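Local coordinates for surface glycan binding protein B (Bacteroides ovatus, PDB 6E57) that binds mixed-linkage beta-glucan as a surface glycan-binding protein and probably serves cereal beta-glucan utilization by this gut bacterium, at residues K351-M365 / S377-L389. Sequence-based numbering, arbitrary orientation.
Sequences KVVYSIEPTAEYHKM and SEMEFTENGEYTL
The ring of Tyr354 lies flat over the backbone of Gly385, its partner in an antiparallel hydrogen-bonded pair. Gly385 CA sits over one ring face, 3.9 Å from the centroid, in a CH-pi contact. Chi1 of 61° sets Tyr354 CG between its own N and carbonyl carbon, which lays the ring across the neighbouring strand. Met365 SD lies above the opposite face, offset toward the rim, and makes oblique Met-aromatic contacts with Phe381 and Tyr387. One edge of Tyr354 meets the face of Phe381, with centroids 4.6 Å apart and planes at 65°. His363 CB packs on the other face of Phe381, 3.8 Å from the ring centroid. Met379 bends at chi3, and its CE touches both Tyr354 OH and Met365 SD. Replacing Tyr354 by alanine would probably uncover Gly385, leave Phe381 without its edge-on partner and free Met379 CE to move.

The cluster sits between two strand pairings, and Tyr412 also packs on Met365 and Phe381. Residues 351-354 pair with 385-388, and Val352 and Tyr387 bond in both directions. Residues 364-365 pair with 379-380, where Met365 and Met379 do the same. Beyond Gly385 a side chain takes over: Asn384 OD1 accepts from Ile356 N at 2.9 Å. One water joins His363 N to Phe381 O. Lys364 NZ and Glu380 OE2 form a salt bridge of 3.4 Å. Lys351 NZ has its main salt bridge with Glu310 and makes only a long one to Glu386 OE1.

The side chain of Glu378 comes within about 5 Å of a bound glucose unit, and Tyr362 OH hydrogen-bonds with Trp322 NE1 of the glycan pocket. Ring and sulfur packing, with the backbone bonds, probably fixes the strands to each other; the surface charge pairs are likely to add less.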
loop_
_atom_site.group_PDB
_atom_site.type_symbol
_atom_site.label_atom_id
_atom_site.label_comp_id
_atom_site.label_asym_id
_atom_site.label_seq_id
_atom_site.Cartn_x
_atom_site.Cartn_y
_atom_site.Cartn_z
ATOM N N LYS A 351 -16.205 19.020 3.291
ATOM C CA LYS A 351 -14.975 19.226 4.054
ATOM C C LYS A 351 -15.192 20.392 5.022
ATOM O O LYS A 351 -15.648 21.446 4.613
ATOM C CB LYS A 351 -13.800 19.527 3.118
ATOM C CG LYS A 351 -12.478 19.855 3.806
ATOM C CD LYS A 351 -11.399 20.354 2.864
ATOM C CE LYS A 351 -10.893 19.285 1.916
ATOM N NZ LYS A 351 -9.869 19.811 0.981
ATOM N N VAL A 352 -14.859 20.181 6.298
ATOM C CA VAL A 352 -14.893 21.228 7.313
ATOM C C VAL A 352 -13.466 21.443 7.826
ATOM O O VAL A 352 -12.895 20.538 8.441
ATOM C CB VAL A 352 -15.840 20.865 8.472
ATOM C CG1 VAL A 352 -15.895 21.974 9.514
ATOM C CG2 VAL A 352 -17.236 20.525 7.977
ATOM N N VAL A 353 -12.903 22.630 7.555
ATOM C CA VAL A 353 -11.606 23.036 8.095
ATOM C C VAL A 353 -11.846 23.669 9.470
ATOM O O VAL A 353 -12.553 24.670 9.577
ATOM C CB VAL A 353 -10.859 24.006 7.158
ATOM C CG1 VAL A 353 -9.490 24.389 7.709
ATOM C CG2 VAL A 353 -10.730 23.446 5.749
ATOM N N TYR A 354 -11.238 23.079 10.504
ATOM C CA TYR A 354 -11.464 23.466 11.893
ATOM C C TYR A 354 -10.121 23.820 12.541
ATOM O O TYR A 354 -9.085 23.313 12.132
ATOM C CB TYR A 354 -12.175 22.344 12.657
ATOM C CG TYR A 354 -11.404 21.048 12.722
ATOM C CD1 TYR A 354 -11.513 20.096 11.719
ATOM C CD2 TYR A 354 -10.551 20.775 13.780
ATOM C CE1 TYR A 354 -10.792 18.912 11.763
ATOM C CE2 TYR A 354 -9.832 19.592 13.844
ATOM C CZ TYR A 354 -9.950 18.658 12.832
ATOM O OH TYR A 354 -9.241 17.496 12.895
ATOM N N SER A 355 -10.158 24.700 13.544
ATOM C CA SER A 355 -8.982 25.030 14.333
ATOM C C SER A 355 -9.349 25.029 15.820
ATOM O O SER A 355 -10.497 25.251 16.187
ATOM C CB SER A 355 -8.368 26.343 13.906
ATOM O OG SER A 355 -9.296 27.409 14.024
ATOM N N ILE A 356 -8.348 24.757 16.662
ATOM C CA ILE A 356 -8.546 24.671 18.095
ATOM C C ILE A 356 -8.609 26.086 18.678
ATOM O O ILE A 356 -8.118 27.048 18.073
ATOM C CB ILE A 356 -7.443 23.827 18.767
ATOM C CG1 ILE A 356 -6.052 24.452 18.629
ATOM C CG2 ILE A 356 -7.466 22.399 18.245
ATOM C CD1 ILE A 356 -5.026 23.871 19.573
ATOM N N GLU A 357 -9.250 26.187 19.846
ATOM C CA GLU A 357 -9.081 27.297 20.764
ATOM C C GLU A 357 -8.077 26.862 21.828
ATOM O O GLU A 357 -8.406 26.039 22.674
ATOM C CB GLU A 357 -10.421 27.686 21.392
ATOM C CG GLU A 357 -10.302 28.757 22.465
ATOM C CD GLU A 357 -9.391 29.917 22.096
ATOM O OE1 GLU A 357 -9.717 30.634 21.129
ATOM O OE2 GLU A 357 -8.347 30.084 22.763
ATOM N N PRO A 358 -6.819 27.357 21.802
ATOM C CA PRO A 358 -5.806 26.944 22.780
ATOM C C PRO A 358 -6.221 27.005 24.261
ATOM O O PRO A 358 -5.844 26.127 25.026
ATOM C CB PRO A 358 -4.658 27.927 22.502
ATOM C CG PRO A 358 -4.780 28.196 21.018
ATOM C CD PRO A 358 -6.276 28.269 20.782
ATOM N N THR A 359 -7.006 28.017 24.647
ATOM C CA THR A 359 -7.397 28.225 26.050
ATOM C C THR A 359 -8.471 27.218 26.483
ATOM O O THR A 359 -8.735 27.079 27.672
ATOM C CB THR A 359 -7.902 29.653 26.292
ATOM O OG1 THR A 359 -9.059 29.867 25.482
ATOM C CG2 THR A 359 -6.856 30.701 25.984
ATOM N N ALA A 360 -9.093 26.534 25.515
ATOM C CA ALA A 360 -10.162 25.576 25.784
ATOM C C ALA A 360 -9.596 24.305 26.431
ATOM O O ALA A 360 -8.538 23.807 26.057
ATOM C CB ALA A 360 -10.911 25.254 24.515
ATOM N N GLU A 361 -10.368 23.783 27.387
ATOM C CA GLU A 361 -10.006 22.662 28.252
ATOM C C GLU A 361 -9.889 21.358 27.433
ATOM O O GLU A 361 -9.031 20.532 27.719
ATOM C CB GLU A 361 -11.011 22.600 29.414
ATOM C CG GLU A 361 -12.491 22.691 29.006
ATOM C CD GLU A 361 -13.184 24.054 29.021
ATOM O OE1 GLU A 361 -12.817 24.932 28.211
ATOM O OE2 GLU A 361 -14.125 24.225 29.815
ATOM N N TYR A 362 -10.739 21.187 26.407
ATOM C CA TYR A 362 -10.714 20.025 25.483
ATOM C C TYR A 362 -11.332 20.418 24.130
ATOM O O TYR A 362 -11.920 21.490 24.001
ATOM C CB TYR A 362 -11.477 18.835 26.078
ATOM C CG TYR A 362 -12.962 19.064 26.203
ATOM C CD1 TYR A 362 -13.490 19.688 27.322
ATOM C CD2 TYR A 362 -13.838 18.689 25.194
ATOM C CE1 TYR A 362 -14.850 19.922 27.448
ATOM C CE2 TYR A 362 -15.202 18.916 25.303
ATOM C CZ TYR A 362 -15.708 19.535 26.435
ATOM O OH TYR A 362 -17.043 19.775 26.565
ATOM N N HIS A 363 -11.216 19.532 23.131
ATOM C CA HIS A 363 -11.711 19.812 21.780
ATOM C C HIS A 363 -12.454 18.591 21.216
ATOM O O HIS A 363 -11.834 17.555 20.937
ATOM C CB HIS A 363 -10.560 20.245 20.862
ATOM C CG HIS A 363 -9.498 21.023 21.561
ATOM N ND1 HIS A 363 -9.599 22.378 21.778
ATOM C CD2 HIS A 363 -8.323 20.639 22.102
ATOM C CE1 HIS A 363 -8.531 22.797 22.422
ATOM N NE2 HIS A 363 -7.732 21.753 22.630
ATOM N N LYS A 364 -13.775 18.740 21.043
ATOM C CA LYS A 364 -14.636 17.730 20.433
ATOM C C LYS A 364 -15.551 18.395 19.396
ATOM O O LYS A 364 -16.094 19.467 19.655
ATOM C CB LYS A 364 -15.485 17.033 21.499
ATOM C CG LYS A 364 -14.753 16.006 22.349
ATOM C CD LYS A 364 -15.681 15.007 23.008
ATOM C CE LYS A 364 -14.952 13.939 23.798
ATOM N NZ LYS A 364 -14.287 14.492 25.004
ATOM N N MET A 365 -15.721 17.736 18.240
ATOM C CA MET A 365 -16.649 18.180 17.194
ATOM C C MET A 365 -17.450 16.985 16.662
ATOM O O MET A 365 -17.030 15.834 16.785
ATOM C CB MET A 365 -15.910 18.848 16.028
ATOM C CG MET A 365 -15.175 17.872 15.122
ATOM S SD MET A 365 -14.350 18.684 13.725
ATOM C CE MET A 365 -15.761 19.302 12.809
ATOM N N SER A 377 -19.352 10.022 13.563
ATOM C CA SER A 377 -18.941 9.943 14.951
ATOM C C SER A 377 -18.495 11.311 15.465
ATOM O O SER A 377 -17.933 12.120 14.723
ATOM C CB SER A 377 -17.831 8.955 15.141
ATOM O OG SER A 377 -17.567 8.783 16.524
ATOM N N GLU A 378 -18.755 11.526 16.756
ATOM C CA GLU A 378 -18.110 12.546 17.569
ATOM C C GLU A 378 -16.595 12.299 17.510
ATOM O O GLU A 378 -16.153 11.153 17.604
ATOM C CB GLU A 378 -18.683 12.442 18.986
ATOM C CG GLU A 378 -18.259 13.538 19.945
ATOM C CD GLU A 378 -18.780 13.340 21.365
ATOM O OE1 GLU A 378 -19.286 12.232 21.666
ATOM O OE2 GLU A 378 -18.684 14.289 22.171
ATOM N N MET A 379 -15.808 13.364 17.312
ATOM C CA MET A 379 -14.354 13.242 17.243
ATOM C C MET A 379 -13.694 14.142 18.291
ATOM O O MET A 379 -14.028 15.312 18.399
ATOM C CB MET A 379 -13.811 13.634 15.868
ATOM C CG MET A 379 -12.292 13.631 15.821
ATOM S SD MET A 379 -11.626 14.211 14.253
ATOM C CE MET A 379 -11.950 15.969 14.371
ATOM N N GLU A 380 -12.727 13.569 19.015
ATOM C CA GLU A 380 -11.853 14.277 19.944
ATOM C C GLU A 380 -10.512 14.534 19.245
ATOM O O GLU A 380 -9.993 13.652 18.558
ATOM C CB GLU A 380 -11.674 13.448 21.218
ATOM C CG GLU A 380 -11.103 14.232 22.387
ATOM C CD GLU A 380 -11.171 13.523 23.731
ATOM O OE1 GLU A 380 -11.473 12.306 23.752
ATOM O OE2 GLU A 380 -10.927 14.194 24.762
ATOM N N PHE A 381 -9.962 15.741 19.416
ATOM C CA PHE A 381 -8.717 16.132 18.749
ATOM C C PHE A 381 -7.940 17.128 19.616
ATOM O O PHE A 381 -8.473 17.646 20.600
ATOM C CB PHE A 381 -9.019 16.706 17.362
ATOM C CG PHE A 381 -9.979 17.868 17.347
ATOM C CD1 PHE A 381 -11.346 17.658 17.433
ATOM C CD2 PHE A 381 -9.519 19.172 17.236
ATOM C CE1 PHE A 381 -12.231 18.724 17.408
ATOM C CE2 PHE A 381 -10.406 20.238 17.210
ATOM C CZ PHE A 381 -11.760 20.011 17.294
ATOM N N THR A 382 -6.669 17.356 19.250
ATOM C CA THR A 382 -5.796 18.325 19.938
ATOM C C THR A 382 -5.218 19.363 18.964
ATOM O O THR A 382 -4.764 20.415 19.411
ATOM C CB THR A 382 -4.649 17.634 20.689
ATOM O OG1 THR A 382 -3.894 16.861 19.758
ATOM C CG2 THR A 382 -5.124 16.752 21.824
ATOM N N GLU A 383 -5.221 19.069 17.655
ATOM C CA GLU A 383 -4.594 19.926 16.641
ATOM C C GLU A 383 -5.639 20.347 15.604
ATOM O O GLU A 383 -6.692 19.717 15.488
ATOM C CB GLU A 383 -3.451 19.199 15.926
ATOM C CG GLU A 383 -2.463 18.503 16.850
ATOM C CD GLU A 383 -1.475 19.405 17.571
ATOM O OE1 GLU A 383 -0.469 18.871 18.098
ATOM O OE2 GLU A 383 -1.709 20.636 17.611
ATOM N N ASN A 384 -5.314 21.409 14.854
ATOM C CA ASN A 384 -6.085 21.862 13.700
ATOM C C ASN A 384 -6.110 20.760 12.640
ATOM O O ASN A 384 -5.186 19.953 12.569
ATOM C CB ASN A 384 -5.486 23.110 13.048
ATOM C CG ASN A 384 -5.426 24.306 13.971
ATOM O OD1 ASN A 384 -5.982 24.282 15.065
ATOM N ND2 ASN A 384 -4.743 25.350 13.536
ATOM N N GLY A 385 -7.154 20.756 11.804
ATOM C CA GLY A 385 -7.296 19.742 10.772
ATOM C C GLY A 385 -8.451 20.005 9.821
ATOM O O GLY A 385 -9.084 21.064 9.847
ATOM N N GLU A 386 -8.699 19.010 8.966
ATOM C CA GLU A 386 -9.767 19.008 7.990
ATOM C C GLU A 386 -10.581 17.727 8.188
ATOM O O GLU A 386 -10.017 16.642 8.181
ATOM C CB GLU A 386 -9.197 19.063 6.569
ATOM C CG GLU A 386 -8.094 20.092 6.385
ATOM C CD GLU A 386 -7.605 20.277 4.956
ATOM O OE1 GLU A 386 -8.043 19.505 4.071
ATOM O OE2 GLU A 386 -6.785 21.195 4.729
ATOM N N TYR A 387 -11.895 17.874 8.376
ATOM C CA TYR A 387 -12.825 16.748 8.463
ATOM C C TYR A 387 -13.539 16.589 7.115
ATOM O O TYR A 387 -14.230 17.506 6.678
ATOM C CB TYR A 387 -13.833 16.983 9.592
ATOM C CG TYR A 387 -14.594 15.756 10.019
ATOM C CD1 TYR A 387 -15.700 15.312 9.316
ATOM C CD2 TYR A 387 -14.204 15.035 11.135
ATOM C CE1 TYR A 387 -16.395 14.178 9.704
ATOM C CE2 TYR A 387 -14.889 13.901 11.539
ATOM C CZ TYR A 387 -15.988 13.468 10.821
ATOM O OH TYR A 387 -16.662 12.353 11.230
ATOM N N THR A 388 -13.364 15.435 6.458
ATOM C CA THR A 388 -14.087 15.137 5.216
ATOM C C THR A 388 -15.144 14.058 5.483
ATOM O O THR A 388 -14.948 13.171 6.300
ATOM C CB THR A 388 -13.138 14.739 4.077
ATOM O OG1 THR A 388 -12.389 13.597 4.482
ATOM C CG2 THR A 388 -12.187 15.848 3.683
ATOM N N LEU A 389 -16.273 14.169 4.778
ATOM C CA LEU A 389 -17.401 13.264 4.901
ATOM C C LEU A 389 -18.143 13.226 3.565
ATOM O O LEU A 389 -18.479 14.275 3.008
ATOM C CB LEU A 389 -18.320 13.764 6.018
ATOM C CG LEU A 389 -19.607 12.964 6.225
ATOM C CD1 LEU A 389 -19.325 11.655 6.949
ATOM C CD2 LEU A 389 -20.638 13.785 6.985
HETATM O O HOH W 1 -9.519 17.316 23.176
#